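Long-range contacts in tyrosine phosphatase (Orf virus, PDB 5NCR), which removes phosphate groups from phosphorylated substrates, including phosphotyrosine, as a disulfide-linked homodimer and probably helps the virus to block host interferon signalling through STAT1: residues B[12-18]-B[147-152]; B[81-87]-B[164-170]; B[140-144]-B[175-179]; B[95-99]-B[125-129]. The protein carries 2 engineered substitutions. One frame throughout, in Å; residues are numbered along the deposited sequence.

Contact 1 of 4, residues B[12-18]-B[147-152]; sequences LLRCTRA and FLKTYY
The dimer interface of this dual-specificity phosphatase involves the N-terminal helix 7-15 and helix 140-158, which dock on each other within one chain; Cys-15 at the helix end forms a disulfide with Cys-15 of the second subunit. Residues 12-15 are helical, Thr-16 leaves helical geometry (phi/psi -98/7), and Arg-17 centres an inverse gamma turn; 147-152 is continuous helix. Register is set by Thr-16 and Leu-148, whose CA atoms lie 6.6 Å apart. Leu-12 (t, p) inserts between two partners, with CD2 3.8 Å from Phe-147 CD1 and CD1 3.9 Å from Leu-148 CB, while Cys-15 CB rests 3.8 Å from Leu-148 CD1. Thr-16 (chi1 p) turns OG1 back to Leu-12 O (2.8 Å) and lays CB over the face of the Tyr-151 ring, a CH-pi contact at 4.0 Å from the centroid. Ala-18 CB packs 3.7 Å from Tyr-152 CE1. Water 1 accepts from Ala-18 N (3.2 Å) and hydrogen-bonds to Tyr-151 OH (2.8 Å). Tyr-152, which also meets Arg-14 of the second subunit in a cation-pi pair, takes chi1 m and reaches the helix end, where its OH donates to Cys-15 O at 2.7 Å.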
loop_
_atom_site.group_PDB
_atom_site.type_symbol
_atom_site.label_atom_id
_atom_site.label_comp_id
_atom_site.label_asym_id
_atom_site.label_seq_id
_atom_site.Cartn_x
_atom_site.Cartn_y
_atom_site.Cartn_z
ATOM N N LEU B 12 -3.535 4.716 -2.429
ATOM C CA LEU B 12 -4.330 3.660 -1.775
ATOM C C LEU B 12 -5.277 2.932 -2.750
ATOM O O LEU B 12 -5.378 1.706 -2.693
ATOM C CB LEU B 12 -5.088 4.178 -0.539
ATOM C CG LEU B 12 -5.806 3.124 0.340
ATOM C CD1 LEU B 12 -4.843 1.974 0.772
ATOM C CD2 LEU B 12 -6.440 3.782 1.536
ATOM N N LEU B 13 -5.903 3.677 -3.682
ATOM C CA LEU B 13 -6.742 3.073 -4.712
ATOM C C LEU B 13 -5.916 2.066 -5.537
ATOM O O LEU B 13 -6.408 0.989 -5.813
ATOM C CB LEU B 13 -7.337 4.152 -5.606
ATOM C CG LEU B 13 -8.380 3.640 -6.603
ATOM C CD1 LEU B 13 -9.660 3.125 -5.872
ATOM C CD2 LEU B 13 -8.715 4.700 -7.617
ATOM N N ARG B 14 -4.637 2.401 -5.857
ATOM C CA ARG B 14 -3.694 1.530 -6.550
ATOM C C ARG B 14 -3.288 0.366 -5.669
ATOM O O ARG B 14 -3.276 -0.754 -6.188
ATOM C CB ARG B 14 -2.455 2.309 -7.031
ATOM C CG ARG B 14 -1.759 1.603 -8.176
ATOM C CD ARG B 14 -0.503 2.321 -8.622
ATOM N NE ARG B 14 0.312 1.473 -9.496
ATOM C CZ ARG B 14 1.460 1.849 -10.048
ATOM N NH1 ARG B 14 1.939 3.069 -9.835
ATOM N NH2 ARG B 14 2.137 1.010 -10.821
ATOM N N CYS B 15 -2.919 0.609 -4.360
ATOM C CA CYS B 15 -2.597 -0.448 -3.366
ATOM C C CYS B 15 -3.702 -1.523 -3.310
ATOM O O CYS B 15 -3.409 -2.703 -3.090
ATOM C CB CYS B 15 -2.404 0.146 -1.977
ATOM S SG CYS B 15 -0.808 0.951 -1.710
ATOM N N THR B 16 -4.964 -1.101 -3.457
ATOM C CA THR B 16 -6.130 -1.980 -3.355
ATOM C C THR B 16 -6.678 -2.452 -4.724
ATOM O O THR B 16 -7.744 -3.098 -4.768
ATOM C CB THR B 16 -7.200 -1.322 -2.479
ATOM O OG1 THR B 16 -7.552 -0.040 -2.994
ATOM C CG2 THR B 16 -6.786 -1.214 -1.023
ATOM N N ARG B 17 -5.961 -2.140 -5.825
ATOM C CA ARG B 17 -6.259 -2.630 -7.172
ATOM C C ARG B 17 -5.631 -4.046 -7.186
ATOM O O ARG B 17 -4.441 -4.224 -7.443
ATOM C CB ARG B 17 -5.634 -1.722 -8.242
ATOM C CG ARG B 17 -6.048 -2.047 -9.664
ATOM C CD ARG B 17 -5.491 -1.037 -10.637
ATOM N NE ARG B 17 -5.997 -1.270 -11.991
ATOM C CZ ARG B 17 -5.263 -1.180 -13.098
ATOM N NH1 ARG B 17 -3.974 -0.871 -13.026
ATOM N NH2 ARG B 17 -5.814 -1.403 -14.284
ATOM N N ALA B 18 -6.429 -5.025 -6.773
ATOM C CA ALA B 18 -6.016 -6.405 -6.579
ATOM C C ALA B 18 -6.044 -7.276 -7.847
ATOM O O ALA B 18 -5.625 -8.443 -7.813
ATOM C CB ALA B 18 -6.846 -7.030 -5.471
ATOM N N PHE B 147 -7.179 0.662 6.193
ATOM C CA PHE B 147 -8.048 0.461 5.041
ATOM C C PHE B 147 -7.431 -0.645 4.168
ATOM O O PHE B 147 -8.125 -1.555 3.741
ATOM C CB PHE B 147 -8.180 1.755 4.230
ATOM C CG PHE B 147 -9.231 1.682 3.133
ATOM C CD1 PHE B 147 -8.967 1.019 1.930
ATOM C CD2 PHE B 147 -10.450 2.341 3.272
ATOM C CE1 PHE B 147 -9.931 0.972 0.910
ATOM C CE2 PHE B 147 -11.434 2.244 2.280
ATOM C CZ PHE B 147 -11.159 1.588 1.092
ATOM N N LEU B 148 -6.133 -0.544 3.921
ATOM C CA LEU B 148 -5.354 -1.488 3.149
ATOM C C LEU B 148 -5.443 -2.924 3.712
ATOM O O LEU B 148 -5.829 -3.837 2.981
ATOM C CB LEU B 148 -3.895 -1.014 3.078
ATOM C CG LEU B 148 -2.929 -1.900 2.342
ATOM C CD1 LEU B 148 -3.350 -2.114 0.870
ATOM C CD2 LEU B 148 -1.553 -1.357 2.448
ATOM N N LYS B 149 -5.112 -3.098 4.996
ATOM C CA LYS B 149 -5.101 -4.380 5.699
ATOM C C LYS B 149 -6.521 -4.986 5.705
ATOM O O LYS B 149 -6.662 -6.154 5.381
ATOM C CB LYS B 149 -4.556 -4.173 7.121
ATOM C CG LYS B 149 -4.480 -5.401 8.020
ATOM C CD LYS B 149 -3.714 -5.056 9.321
ATOM C CE LYS B 149 -4.220 -5.753 10.567
ATOM N NZ LYS B 149 -3.665 -7.122 10.702
ATOM N N THR B 150 -7.547 -4.180 6.005
ATOM C CA THR B 150 -8.940 -4.603 6.098
ATOM C C THR B 150 -9.489 -5.014 4.733
ATOM O O THR B 150 -10.201 -6.001 4.645
ATOM C CB THR B 150 -9.777 -3.500 6.762
ATOM O OG1 THR B 150 -9.159 -3.196 8.013
ATOM C CG2 THR B 150 -11.218 -3.900 6.975
ATOM N N TYR B 151 -9.155 -4.251 3.688
ATOM C CA TYR B 151 -9.573 -4.531 2.323
ATOM C C TYR B 151 -9.069 -5.938 1.902
ATOM O O TYR B 151 -9.848 -6.731 1.370
ATOM C CB TYR B 151 -9.021 -3.464 1.358
ATOM C CG TYR B 151 -9.393 -3.800 -0.062
ATOM C CD1 TYR B 151 -10.677 -3.568 -0.535
ATOM C CD2 TYR B 151 -8.500 -4.471 -0.894
ATOM C CE1 TYR B 151 -11.057 -3.960 -1.815
ATOM C CE2 TYR B 151 -8.866 -4.861 -2.179
ATOM C CZ TYR B 151 -10.149 -4.614 -2.628
ATOM O OH TYR B 151 -10.518 -4.971 -3.896
ATOM N N TYR B 152 -7.770 -6.205 2.110
ATOM C CA TYR B 152 -7.156 -7.491 1.739
ATOM C C TYR B 152 -7.605 -8.624 2.651
ATOM O O TYR B 152 -7.742 -9.745 2.190
ATOM C CB TYR B 152 -5.641 -7.385 1.618
ATOM C CG TYR B 152 -5.268 -6.808 0.268
ATOM C CD1 TYR B 152 -5.517 -7.515 -0.907
ATOM C CD2 TYR B 152 -4.735 -5.529 0.157
ATOM C CE1 TYR B 152 -5.242 -6.966 -2.157
ATOM C CE2 TYR B 152 -4.443 -4.975 -1.089
ATOM C CZ TYR B 152 -4.692 -5.705 -2.247
ATOM O OH TYR B 152 -4.468 -5.187 -3.499
HETATM O O HOH W 1 -9.541 -4.586 -6.506
#

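Contact 2 of 4, residues B[81-87]-B[164-170]; sequences DDDKTNI and NANFRYQ. Engineered in segment 81-87: Lys-84 (natural residue Thr).
Two side-chain amides of segment 164-170 hold the irregular loop 81-87. Asn-164 ND2 donates to Asp-81 OD1 (2.8 Å) and to Asp-82 O (2.9 Å), both nearly linear. One helical turn on from Asn-166, Gln-170 (m, t) reads the backbone twice: NE2 donates to Thr-85 O (2.8 Å), and OE1 accepts from Ile-87 N (2.9 Å). Asn-164 is also the N-cap of helix 165-177, its OD1 accepting from Phe-167 N at 3.1 Å. Within the loop Asp-82 OD1 (chi1 p) accepts from Lys-84 N (3.2 Å), an Asx turn, and from Thr-85 N (3.0 Å), an Asx motif; Thr-85 OG1 adds a bond (2.7 Å). Lys-84 is engineered. In dual-specificity phosphatases the general acid typically comes from a loop in this position; here the Asp-81 side chain is about 3 Å, nearest atoms, from a phosphate ion, probably from the crystallisation liquor, consistent with a place at the active-site pocket. Asn-166 CA lies 5.1 Å from Asp-83 CA. Phe-167 (chi1 m) packs its ring against the loop, receiving Ile-87 CG2 over one face (4.1 Å to CE1) and Thr-85 CG2 3.8 Å from CE1.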
loop_
_atom_site.group_PDB
_atom_site.type_symbol
_atom_site.label_atom_id
_atom_site.label_comp_id
_atom_site.label_asym_id
_atom_site.label_seq_id
_atom_site.Cartn_x
_atom_site.Cartn_y
_atom_site.Cartn_z
ATOM N N ASP B 81 -24.070 -0.813 -10.063
ATOM C CA ASP B 81 -22.671 -1.132 -9.897
ATOM C C ASP B 81 -21.921 -0.608 -11.144
ATOM O O ASP B 81 -21.720 -1.339 -12.110
ATOM C CB ASP B 81 -22.468 -2.633 -9.626
ATOM C CG ASP B 81 -21.018 -3.054 -9.521
ATOM O OD1 ASP B 81 -20.171 -2.188 -9.223
ATOM O OD2 ASP B 81 -20.731 -4.254 -9.726
ATOM N N ASP B 82 -21.573 0.681 -11.131
ATOM C CA ASP B 82 -20.859 1.327 -12.251
ATOM C C ASP B 82 -19.804 2.342 -11.779
ATOM O O ASP B 82 -19.609 2.508 -10.564
ATOM C CB ASP B 82 -21.827 1.941 -13.259
ATOM C CG ASP B 82 -22.706 3.048 -12.707
ATOM O OD1 ASP B 82 -22.285 3.715 -11.748
ATOM O OD2 ASP B 82 -23.773 3.311 -13.296
ATOM N N ASP B 83 -19.144 3.035 -12.733
ATOM C CA ASP B 83 -18.065 3.957 -12.410
ATOM C C ASP B 83 -18.498 5.405 -12.176
ATOM O O ASP B 83 -17.627 6.240 -11.918
ATOM C CB ASP B 83 -16.927 3.880 -13.461
ATOM C CG ASP B 83 -17.312 4.175 -14.895
ATOM O OD1 ASP B 83 -18.528 4.293 -15.176
ATOM O OD2 ASP B 83 -16.397 4.264 -15.748
ATOM N N LYS B 84 -19.790 5.720 -12.199
ATOM C CA LYS B 84 -20.169 7.121 -11.971
ATOM C C LYS B 84 -21.104 7.302 -10.774
ATOM O O LYS B 84 -21.317 8.415 -10.319
ATOM C CB LYS B 84 -20.739 7.749 -13.255
ATOM C CG LYS B 84 -19.675 8.102 -14.313
ATOM C CD LYS B 84 -18.818 9.323 -13.936
ATOM C CE LYS B 84 -18.813 10.397 -15.005
ATOM N NZ LYS B 84 -17.936 11.545 -14.640
ATOM N N THR B 85 -21.590 6.197 -10.224
ATOM C CA THR B 85 -22.487 6.192 -9.066
ATOM C C THR B 85 -21.830 6.830 -7.820
ATOM O O THR B 85 -20.694 6.525 -7.477
ATOM C CB THR B 85 -23.030 4.785 -8.835
ATOM O OG1 THR B 85 -23.995 4.526 -9.847
ATOM C CG2 THR B 85 -23.705 4.613 -7.506
ATOM N N ASN B 86 -22.597 7.760 -7.205
ATOM C CA ASN B 86 -22.291 8.505 -5.992
ATOM C C ASN B 86 -22.798 7.755 -4.739
ATOM O O ASN B 86 -23.987 7.478 -4.599
ATOM C CB ASN B 86 -22.909 9.912 -6.069
ATOM C CG ASN B 86 -22.518 10.836 -4.939
ATOM O OD1 ASN B 86 -21.508 10.642 -4.266
ATOM N ND2 ASN B 86 -23.307 11.873 -4.706
ATOM N N ILE B 87 -21.880 7.439 -3.836
ATOM C CA ILE B 87 -22.164 6.737 -2.576
ATOM C C ILE B 87 -21.785 7.587 -1.353
ATOM O O ILE B 87 -22.009 7.156 -0.216
ATOM C CB ILE B 87 -21.539 5.308 -2.525
ATOM C CG1 ILE B 87 -19.992 5.340 -2.689
ATOM C CG2 ILE B 87 -22.214 4.385 -3.525
ATOM C CD1 ILE B 87 -19.231 4.266 -1.944
ATOM N N ASN B 164 -14.978 -2.489 -7.747
ATOM C CA ASN B 164 -15.395 -1.209 -8.295
ATOM C C ASN B 164 -14.484 -0.108 -7.697
ATOM O O ASN B 164 -14.579 0.221 -6.508
ATOM C CB ASN B 164 -16.870 -0.958 -7.955
ATOM C CG ASN B 164 -17.448 0.273 -8.580
ATOM O OD1 ASN B 164 -16.854 1.333 -8.589
ATOM N ND2 ASN B 164 -18.630 0.165 -9.122
ATOM N N ALA B 165 -13.560 0.400 -8.538
ATOM C CA ALA B 165 -12.579 1.434 -8.203
ATOM C C ALA B 165 -13.246 2.758 -7.836
ATOM O O ALA B 165 -12.770 3.427 -6.941
ATOM C CB ALA B 165 -11.621 1.633 -9.357
ATOM N N ASN B 166 -14.389 3.097 -8.469
ATOM C CA ASN B 166 -15.178 4.303 -8.196
ATOM C C ASN B 166 -15.643 4.336 -6.732
ATOM O O ASN B 166 -15.437 5.334 -6.034
ATOM C CB ASN B 166 -16.370 4.407 -9.181
ATOM C CG ASN B 166 -17.528 5.311 -8.776
ATOM O OD1 ASN B 166 -18.704 4.910 -8.806
ATOM N ND2 ASN B 166 -17.240 6.549 -8.426
ATOM N N PHE B 167 -16.213 3.227 -6.264
ATOM C CA PHE B 167 -16.716 3.063 -4.906
ATOM C C PHE B 167 -15.553 3.033 -3.933
ATOM O O PHE B 167 -15.640 3.648 -2.873
ATOM C CB PHE B 167 -17.509 1.738 -4.774
ATOM C CG PHE B 167 -18.840 1.635 -5.492
ATOM C CD1 PHE B 167 -19.360 2.727 -6.201
ATOM C CD2 PHE B 167 -19.586 0.458 -5.444
ATOM C CE1 PHE B 167 -20.586 2.624 -6.875
ATOM C CE2 PHE B 167 -20.811 0.361 -6.119
ATOM C CZ PHE B 167 -21.305 1.445 -6.821
ATOM N N ARG B 168 -14.493 2.269 -4.264
ATOM C CA ARG B 168 -13.322 2.133 -3.402
ATOM C C ARG B 168 -12.657 3.493 -3.217
ATOM O O ARG B 168 -12.270 3.804 -2.103
ATOM C CB ARG B 168 -12.345 1.092 -3.956
ATOM C CG ARG B 168 -11.531 0.368 -2.872
ATOM C CD ARG B 168 -10.813 -0.870 -3.403
ATOM N NE ARG B 168 -9.853 -0.525 -4.440
ATOM C CZ ARG B 168 -10.018 -0.750 -5.734
ATOM N NH1 ARG B 168 -11.117 -1.345 -6.175
ATOM N NH2 ARG B 168 -9.078 -0.395 -6.598
ATOM N N TYR B 169 -12.574 4.319 -4.280
ATOM C CA TYR B 169 -11.978 5.644 -4.195
ATOM C C TYR B 169 -12.846 6.531 -3.290
ATOM O O TYR B 169 -12.311 7.204 -2.411
ATOM C CB TYR B 169 -11.824 6.285 -5.594
ATOM C CG TYR B 169 -11.260 7.693 -5.561
ATOM C CD1 TYR B 169 -9.895 7.915 -5.399
ATOM C CD2 TYR B 169 -12.092 8.799 -5.703
ATOM C CE1 TYR B 169 -9.366 9.208 -5.392
ATOM C CE2 TYR B 169 -11.576 10.097 -5.696
ATOM C CZ TYR B 169 -10.212 10.298 -5.533
ATOM O OH TYR B 169 -9.693 11.573 -5.534
ATOM N N GLN B 170 -14.189 6.505 -3.478
ATOM C CA GLN B 170 -15.111 7.294 -2.648
ATOM C C GLN B 170 -14.982 6.925 -1.153
ATOM O O GLN B 170 -15.043 7.806 -0.305
ATOM C CB GLN B 170 -16.557 7.133 -3.103
ATOM C CG GLN B 170 -16.842 7.813 -4.435
ATOM C CD GLN B 170 -18.298 7.633 -4.795
ATOM O OE1 GLN B 170 -19.185 8.286 -4.258
ATOM N NE2 GLN B 170 -18.583 6.755 -5.705
#

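Contact 3 of 4, residues B[140-144]-B[175-179]; sequences QPARF and FVCDS
Gln-140, in the first turn of helix 140-158, extends its side chain (t, t) so that CG passes 3.3 Å from Val-176 O and NE2 donates to Cys-177 O at 2.9 Å. Arg-143, one turn further, comes closest by backbone, its CA 5.2 Å from Val-176 CA. With chi1 m, chi2 t and chi3 m it curls its guanidinium along the helix end: NE (3.1 Å) and NH2 (3.0 Å) both donate to Val-176 O, CD lies 3.3 Å from Phe-175 O, and NH1 is hydrogen-bonded to Met-138 O. Water 2 accepts from Arg-143 NH2 (3.2 Å) and hydrogen-bonds to Ser-179 OG (2.9 Å), although Ser-179 is poorly ordered. Phe-144 then supplies the apolar flank, its CB 3.8 Å from Val-176 CG1. Across the contact, helix 165-177 ends in a wider pi-type turn at 175-177 before Asp-178 turns extended (phi/psi -71/140). Such a meeting illustrates how carbonyls left at a helix C-terminus can be served by side-chain donors of a neighbouring helix, here joining the last two helices of the phosphatase domain beside the dimer interface.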
loop_
_atom_site.group_PDB
_atom_site.type_symbol
_atom_site.label_atom_id
_atom_site.label_comp_id
_atom_site.label_asym_id
_atom_site.label_seq_id
_atom_site.Cartn_x
_atom_site.Cartn_y
_atom_site.Cartn_z
ATOM N N GLN B 140 -4.135 9.869 9.713
ATOM C CA GLN B 140 -4.375 9.614 8.291
ATOM C C GLN B 140 -3.509 8.427 7.786
ATOM O O GLN B 140 -4.111 7.516 7.233
ATOM C CB GLN B 140 -4.223 10.883 7.453
ATOM C CG GLN B 140 -4.682 10.742 6.011
ATOM C CD GLN B 140 -4.494 12.037 5.269
ATOM O OE1 GLN B 140 -3.361 12.447 4.989
ATOM N NE2 GLN B 140 -5.596 12.729 4.969
ATOM N N PRO B 141 -2.165 8.347 8.053
ATOM C CA PRO B 141 -1.412 7.127 7.656
ATOM C C PRO B 141 -1.971 5.854 8.321
ATOM O O PRO B 141 -1.987 4.800 7.682
ATOM C CB PRO B 141 0.014 7.397 8.141
ATOM C CG PRO B 141 0.077 8.806 8.477
ATOM C CD PRO B 141 -1.275 9.320 8.742
ATOM N N ALA B 142 -2.389 5.935 9.612
ATOM C CA ALA B 142 -2.970 4.789 10.332
ATOM C C ALA B 142 -4.277 4.332 9.654
ATOM O O ALA B 142 -4.435 3.138 9.414
ATOM C CB ALA B 142 -3.195 5.121 11.793
ATOM N N ARG B 143 -5.135 5.290 9.251
ATOM C CA ARG B 143 -6.379 5.053 8.536
ATOM C C ARG B 143 -6.065 4.406 7.189
ATOM O O ARG B 143 -6.761 3.475 6.807
ATOM C CB ARG B 143 -7.228 6.344 8.352
ATOM C CG ARG B 143 -7.751 6.894 9.674
ATOM C CD ARG B 143 -8.809 7.970 9.579
ATOM N NE ARG B 143 -8.439 9.109 8.736
ATOM C CZ ARG B 143 -7.862 10.226 9.168
ATOM N NH1 ARG B 143 -7.499 10.345 10.432
ATOM N NH2 ARG B 143 -7.597 11.213 8.322
ATOM N N PHE B 144 -5.004 4.899 6.502
ATOM C CA PHE B 144 -4.529 4.422 5.197
ATOM C C PHE B 144 -4.161 2.947 5.260
ATOM O O PHE B 144 -4.620 2.158 4.441
ATOM C CB PHE B 144 -3.334 5.304 4.706
ATOM C CG PHE B 144 -2.679 4.884 3.400
ATOM C CD1 PHE B 144 -1.975 3.685 3.305
ATOM C CD2 PHE B 144 -2.739 5.703 2.274
ATOM C CE1 PHE B 144 -1.369 3.300 2.103
ATOM C CE2 PHE B 144 -2.109 5.328 1.081
ATOM C CZ PHE B 144 -1.436 4.131 1.003
ATOM N N PHE B 175 -13.125 7.830 4.436
ATOM C CA PHE B 175 -12.612 7.230 5.674
ATOM C C PHE B 175 -11.098 7.294 5.858
ATOM O O PHE B 175 -10.596 7.058 6.967
ATOM C CB PHE B 175 -13.104 5.786 5.834
ATOM C CG PHE B 175 -14.607 5.670 5.929
ATOM C CD1 PHE B 175 -15.275 5.993 7.111
ATOM C CD2 PHE B 175 -15.356 5.230 4.844
ATOM C CE1 PHE B 175 -16.670 5.888 7.200
ATOM C CE2 PHE B 175 -16.751 5.118 4.935
ATOM C CZ PHE B 175 -17.395 5.412 6.123
ATOM N N VAL B 176 -10.376 7.671 4.820
ATOM C CA VAL B 176 -8.916 7.787 4.954
ATOM C C VAL B 176 -8.501 9.228 4.880
ATOM O O VAL B 176 -7.824 9.701 5.781
ATOM C CB VAL B 176 -8.116 6.875 3.984
ATOM C CG1 VAL B 176 -6.606 7.171 4.028
ATOM C CG2 VAL B 176 -8.414 5.409 4.259
ATOM N N CYS B 177 -8.904 9.923 3.814
ATOM C CA CYS B 177 -8.555 11.321 3.601
ATOM C C CYS B 177 -9.217 12.256 4.598
ATOM O O CYS B 177 -8.506 13.020 5.264
ATOM C CB CYS B 177 -8.848 11.738 2.165
ATOM S SG CYS B 177 -7.951 10.774 0.929
ATOM N N ASP B 178 -10.553 12.211 4.693
ATOM C CA ASP B 178 -11.305 13.058 5.622
ATOM C C ASP B 178 -11.072 12.584 7.063
ATOM O O ASP B 178 -10.936 11.378 7.296
ATOM C CB ASP B 178 -12.808 13.078 5.269
ATOM C CG ASP B 178 -13.166 13.512 3.848
ATOM O OD1 ASP B 178 -12.268 14.015 3.129
ATOM O OD2 ASP B 178 -14.353 13.351 3.458
ATOM N N SER B 179 -10.934 13.526 8.006
ATOM C CA SER B 179 -10.665 13.225 9.417
ATOM C C SER B 179 -11.856 12.606 10.162
ATOM O O SER B 179 -13.003 12.728 9.728
ATOM C CB SER B 179 -10.144 14.463 10.139
ATOM O OG SER B 179 -8.921 14.905 9.569
HETATM O O HOH W 2 -6.283 13.780 9.666
#

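Contact 4 of 4, residues B[95-99]-B[125-129]; sequences VKLLA and GYVMH
Tyr-126, Val-95 and His-129 carry most of this helix-helix crossing within the alpha/beta core of the cysteine-based phosphatase fold, where helix 90-103 meets helix 118-134, the helix that follows the phosphate-binding loop. The axes of segments 95-99 and 125-129 approach to 9.4 Å with a signed crossing angle of -70°. Val-95 (chi1 m) points toward the partner, its CA 4.9 Å from Tyr-126 CA. Its CG1 presses on bare backbone, 3.5 Å from both Gly-125 C and Tyr-126 N; a CB modelled on Gly-125 would stand only 3.5 Å from that methyl. Tyr-126 (chi1 t) swings its ring alongside helix 90-103, taking Leu-98 CB over one face, a CH-pi contact 3.9 Å from the centroid, while CE1 lies 4.1 Å from Ala-99 CB. Leu-98 in turn leans on strand 108-111. No hydrogen bond links the two segments. His-129 (chi1 t), one turn after Gly-125, closes the other flank: Ala-99 CB sits at the ring edge, 4.1 Å from CE1, and Val-95 CG2 lies over the face, 3.9 Å from the ring centroid.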
loop_
_atom_site.group_PDB
_atom_site.type_symbol
_atom_site.label_atom_id
_atom_site.label_comp_id
_atom_site.label_asym_id
_atom_site.label_seq_id
_atom_site.Cartn_x
_atom_site.Cartn_y
_atom_site.Cartn_z
ATOM N N VAL B 95 -23.690 3.708 7.377
ATOM C CA VAL B 95 -22.824 3.234 8.478
ATOM C C VAL B 95 -23.471 3.492 9.847
ATOM O O VAL B 95 -23.336 2.672 10.756
ATOM C CB VAL B 95 -21.360 3.760 8.399
ATOM C CG1 VAL B 95 -20.708 3.348 7.084
ATOM C CG2 VAL B 95 -21.279 5.263 8.601
ATOM N N LYS B 96 -24.178 4.623 9.989
ATOM C CA LYS B 96 -24.885 4.967 11.218
ATOM C C LYS B 96 -26.016 3.977 11.458
ATOM O O LYS B 96 -26.163 3.479 12.578
ATOM C CB LYS B 96 -25.406 6.409 11.158
ATOM C CG LYS B 96 -25.794 6.949 12.530
ATOM C CD LYS B 96 -26.259 8.397 12.490
ATOM C CE LYS B 96 -26.720 8.864 13.858
ATOM N NZ LYS B 96 -28.057 8.314 14.234
ATOM N N LEU B 97 -26.755 3.617 10.388
ATOM C CA LEU B 97 -27.839 2.630 10.445
ATOM C C LEU B 97 -27.292 1.244 10.871
ATOM O O LEU B 97 -27.882 0.598 11.730
ATOM C CB LEU B 97 -28.563 2.542 9.073
ATOM C CG LEU B 97 -29.539 1.357 8.813
ATOM C CD1 LEU B 97 -30.709 1.386 9.739
ATOM C CD2 LEU B 97 -30.013 1.363 7.392
ATOM N N LEU B 98 -26.189 0.793 10.258
ATOM C CA LEU B 98 -25.584 -0.497 10.596
ATOM C C LEU B 98 -25.070 -0.521 12.034
ATOM O O LEU B 98 -25.277 -1.514 12.737
ATOM C CB LEU B 98 -24.496 -0.889 9.590
ATOM C CG LEU B 98 -24.981 -1.156 8.150
ATOM C CD1 LEU B 98 -23.824 -1.368 7.218
ATOM C CD2 LEU B 98 -25.964 -2.328 8.073
ATOM N N ALA B 99 -24.485 0.598 12.499
ATOM C CA ALA B 99 -24.018 0.717 13.882
ATOM C C ALA B 99 -25.211 0.649 14.887
ATOM O O ALA B 99 -25.086 0.037 15.953
ATOM C CB ALA B 99 -23.240 2.009 14.069
ATOM N N GLY B 125 -17.227 0.502 4.335
ATOM C CA GLY B 125 -17.571 1.727 5.045
ATOM C C GLY B 125 -17.867 1.466 6.507
ATOM O O GLY B 125 -17.334 2.149 7.381
ATOM N N TYR B 126 -18.684 0.453 6.782
ATOM C CA TYR B 126 -19.072 0.111 8.149
ATOM C C TYR B 126 -17.895 -0.373 9.027
ATOM O O TYR B 126 -17.796 0.019 10.191
ATOM C CB TYR B 126 -20.227 -0.883 8.141
ATOM C CG TYR B 126 -20.616 -1.317 9.536
ATOM C CD1 TYR B 126 -21.040 -0.395 10.481
ATOM C CD2 TYR B 126 -20.457 -2.634 9.945
ATOM C CE1 TYR B 126 -21.325 -0.778 11.790
ATOM C CE2 TYR B 126 -20.792 -3.039 11.238
ATOM C CZ TYR B 126 -21.214 -2.107 12.162
ATOM O OH TYR B 126 -21.494 -2.512 13.444
ATOM N N VAL B 127 -17.012 -1.193 8.464
ATOM C CA VAL B 127 -15.817 -1.683 9.148
ATOM C C VAL B 127 -14.877 -0.495 9.472
ATOM O O VAL B 127 -14.346 -0.426 10.577
ATOM C CB VAL B 127 -15.135 -2.823 8.356
ATOM C CG1 VAL B 127 -13.776 -3.162 8.967
ATOM C CG2 VAL B 127 -16.034 -4.079 8.332
ATOM N N MET B 128 -14.735 0.450 8.541
ATOM C CA MET B 128 -13.916 1.667 8.731
ATOM C C MET B 128 -14.536 2.536 9.813
ATOM O O MET B 128 -13.847 2.923 10.763
ATOM C CB MET B 128 -13.772 2.480 7.421
ATOM C CG MET B 128 -12.848 1.835 6.384
ATOM S SD MET B 128 -11.143 1.473 6.938
ATOM C CE MET B 128 -10.514 3.155 7.343
ATOM N N HIS B 129 -15.858 2.753 9.727
ATOM C CA HIS B 129 -16.620 3.519 10.708
ATOM C C HIS B 129 -16.497 2.922 12.110
ATOM O O HIS B 129 -16.294 3.663 13.070
ATOM C CB HIS B 129 -18.094 3.566 10.317
ATOM C CG HIS B 129 -18.928 4.331 11.289
ATOM N ND1 HIS B 129 -19.755 3.683 12.198
ATOM C CD2 HIS B 129 -19.011 5.663 11.491
ATOM C CE1 HIS B 129 -20.337 4.646 12.892
ATOM N NE2 HIS B 129 -19.923 5.848 12.501
#

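In the fold
The four contacts show how successive helices of one domain are tied together. Contact 4 lies deepest, its centre about 8 Å from that of the chain; Phe-175 bridges it to contact 3, packing on Gly-125, Met-128 and Val-95. Contacts 1 and 3 share helix 140-158 and lie about 13 Å apart between centres, joined through Leu-12, Phe-144 and Val-176, and both touch the second subunit. Contact 2 uses the start of helix 165-177, contact 3 its end. Along the chain contacts 1, 2 and 3 alternate, while contact 4 falls within the spans of contacts 1 and 2 and closes before contact 3 opens. In space, Arg-168, bonded to Thr-16 OG1 and Leu-13 O, and helix 165-177 join the dimer-interface region to the loop beside the bound phosphate.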